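Local coordinates for protein Nadp(h)-dependent ketose reductase (Bemisia argentifolii, PDB 1E3J) that reduces ketoses such as fructose to polyols with NADP(H), as a zinc-containing member of the alcohol dehydrogenase family, at residues A[64-69]-A[115-120]. Residues are numbered along the deposited sequence; the frame is centred on the assembly and turned at random.
With ZN (zinc ion), chain C.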
loop_
_atom_site.group_PDB
_atom_site.type_symbol
_atom_site.label_atom_id
_atom_site.label_comp_id
_atom_site.label_asym_id
_atom_site.label_seq_id
_atom_site.Cartn_x
_atom_site.Cartn_y
_atom_site.Cartn_z
ATOM N N ILE A 64 -33.267 -15.019 14.175
ATOM C CA ILE A 64 -32.175 -14.294 14.793
ATOM C C ILE A 64 -30.880 -15.166 14.727
ATOM O O ILE A 64 -30.933 -16.343 14.359
ATOM C CB ILE A 64 -32.659 -14.005 16.252
ATOM C CG1 ILE A 64 -32.656 -12.502 16.541
ATOM C CG2 ILE A 64 -31.927 -14.877 17.248
ATOM C CD1 ILE A 64 -31.323 -11.917 16.945
ATOM N N GLY A 65 -29.731 -14.583 15.060
ATOM C CA GLY A 65 -28.483 -15.337 15.069
ATOM C C GLY A 65 -27.537 -15.151 13.888
ATOM O O GLY A 65 -27.961 -15.283 12.741
ATOM N N HIS A 66 -26.264 -14.841 14.157
ATOM C CA HIS A 66 -25.282 -14.709 13.091
ATOM C C HIS A 66 -23.826 -15.137 13.414
ATOM O O HIS A 66 -22.923 -14.949 12.598
ATOM C CB HIS A 66 -25.299 -13.266 12.562
ATOM C CG HIS A 66 -24.898 -12.254 13.585
ATOM N ND1 HIS A 66 -25.814 -11.575 14.357
ATOM C CD2 HIS A 66 -23.674 -11.902 14.054
ATOM C CE1 HIS A 66 -25.179 -10.853 15.265
ATOM N NE2 HIS A 66 -23.885 -11.041 15.101
ATOM N N GLU A 67 -23.562 -15.674 14.593
ATOM C CA GLU A 67 -22.198 -16.096 14.932
ATOM C C GLU A 67 -22.308 -17.587 15.103
ATOM O O GLU A 67 -22.489 -18.074 16.226
ATOM C CB GLU A 67 -21.744 -15.475 16.249
ATOM C CG GLU A 67 -21.844 -13.952 16.283
ATOM C CD GLU A 67 -21.321 -13.373 17.605
ATOM O OE1 GLU A 67 -20.945 -14.154 18.514
ATOM O OE2 GLU A 67 -21.287 -12.127 17.731
ATOM N N ALA A 68 -22.147 -18.317 14.009
ATOM C CA ALA A 68 -22.379 -19.740 14.053
ATOM C C ALA A 68 -21.448 -20.708 13.368
ATOM O O ALA A 68 -20.520 -20.340 12.616
ATOM C CB ALA A 68 -23.759 -19.980 13.524
ATOM N N SER A 69 -21.754 -21.980 13.623
ATOM C CA SER A 69 -21.051 -23.100 13.038
ATOM C C SER A 69 -22.057 -24.247 12.955
ATOM O O SER A 69 -23.169 -24.166 13.485
ATOM C CB SER A 69 -19.875 -23.532 13.894
ATOM O OG SER A 69 -20.364 -23.908 15.164
ATOM N N PHE A 115 -26.828 -9.987 5.295
ATOM C CA PHE A 115 -26.173 -10.422 6.531
ATOM C C PHE A 115 -27.180 -11.130 7.491
ATOM O O PHE A 115 -28.236 -10.548 7.823
ATOM C CB PHE A 115 -25.539 -9.209 7.211
ATOM C CG PHE A 115 -24.564 -9.573 8.266
ATOM C CD1 PHE A 115 -25.000 -9.837 9.579
ATOM C CD2 PHE A 115 -23.209 -9.692 7.959
ATOM C CE1 PHE A 115 -24.097 -10.220 10.572
ATOM C CE2 PHE A 115 -22.295 -10.070 8.921
ATOM C CZ PHE A 115 -22.729 -10.338 10.246
ATOM N N CYS A 116 -26.872 -12.374 7.896
ATOM C CA CYS A 116 -27.736 -13.160 8.818
ATOM C C CYS A 116 -28.244 -12.361 10.034
ATOM O O CYS A 116 -27.434 -11.884 10.836
ATOM C CB CYS A 116 -26.985 -14.370 9.402
ATOM S SG CYS A 116 -26.502 -15.648 8.212
ATOM N N ALA A 117 -29.567 -12.235 10.173
ATOM C CA ALA A 117 -30.189 -11.545 11.328
ATOM C C ALA A 117 -30.155 -10.022 11.276
ATOM O O ALA A 117 -30.232 -9.352 12.309
ATOM C CB ALA A 117 -29.564 -12.027 12.633
ATOM N N THR A 118 -29.996 -9.490 10.066
ATOM C CA THR A 118 -30.011 -8.049 9.803
ATOM C C THR A 118 -31.249 -7.989 8.917
ATOM O O THR A 118 -31.233 -8.472 7.783
ATOM C CB THR A 118 -28.744 -7.574 9.013
ATOM O OG1 THR A 118 -27.651 -7.408 9.925
ATOM C CG2 THR A 118 -29.000 -6.232 8.305
ATOM N N PRO A 119 -32.356 -7.434 9.445
ATOM C CA PRO A 119 -33.576 -7.365 8.631
ATOM C C PRO A 119 -33.227 -6.845 7.240
ATOM O O PRO A 119 -32.442 -5.895 7.111
ATOM C CB PRO A 119 -34.478 -6.417 9.429
ATOM C CG PRO A 119 -33.501 -5.550 10.181
ATOM C CD PRO A 119 -32.430 -6.526 10.607
ATOM N N PRO A 120 -33.834 -7.429 6.186
ATOM C CA PRO A 120 -34.819 -8.523 6.214
ATOM C C PRO A 120 -34.288 -9.961 6.129
ATOM O O PRO A 120 -35.078 -10.882 5.906
ATOM C CB PRO A 120 -35.670 -8.214 5.001
ATOM C CG PRO A 120 -34.581 -7.857 3.985
ATOM C CD PRO A 120 -33.656 -6.935 4.804
HETATM ZN ZN ZN C . -22.415 -10.523 16.595
HETATM O O HOH W 1 -20.621 -9.635 15.837
#
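His66 leans its imidazole on a type II turn running from Phe115 to Thr118, and three consecutive residues of that turn touch it. The rim of the Phe115 ring comes up to the root of the imidazole, CE1 lying 3.7 Å from His66 CG, the two rings meeting obliquely with their planes inclined at 54°. The carbonyl O of Cys116 packs closely against His66 CB at 3.1 Å. The methyl of Ala117 sits near the imidazole plane at its edge and also touches the backbone, with CB 3.5 Å from Gly65 N, while Cys116 CB rests on Gly65 O. No hydrogen bond joins the segments; the grip is van der Waals packing. With CG between the backbone N and carbonyl carbon (chi1 63°), His66 carries NE2 to the zinc at 2.2 Å. Glu67, pointing away from the turn, reaches the same ion through OE2 at 2.3 Å; Cys41 and a water complete the site, probably the catalytic zinc as in related dehydrogenases. Glu67 OE1 is held by a salt bridge to Lys344. Helix 151-164 borders His66 and Phe115 through Glu152, helix 42-50 reaches His66 through Asp44, and strand 67-75 runs antiparallel to strand 30-40.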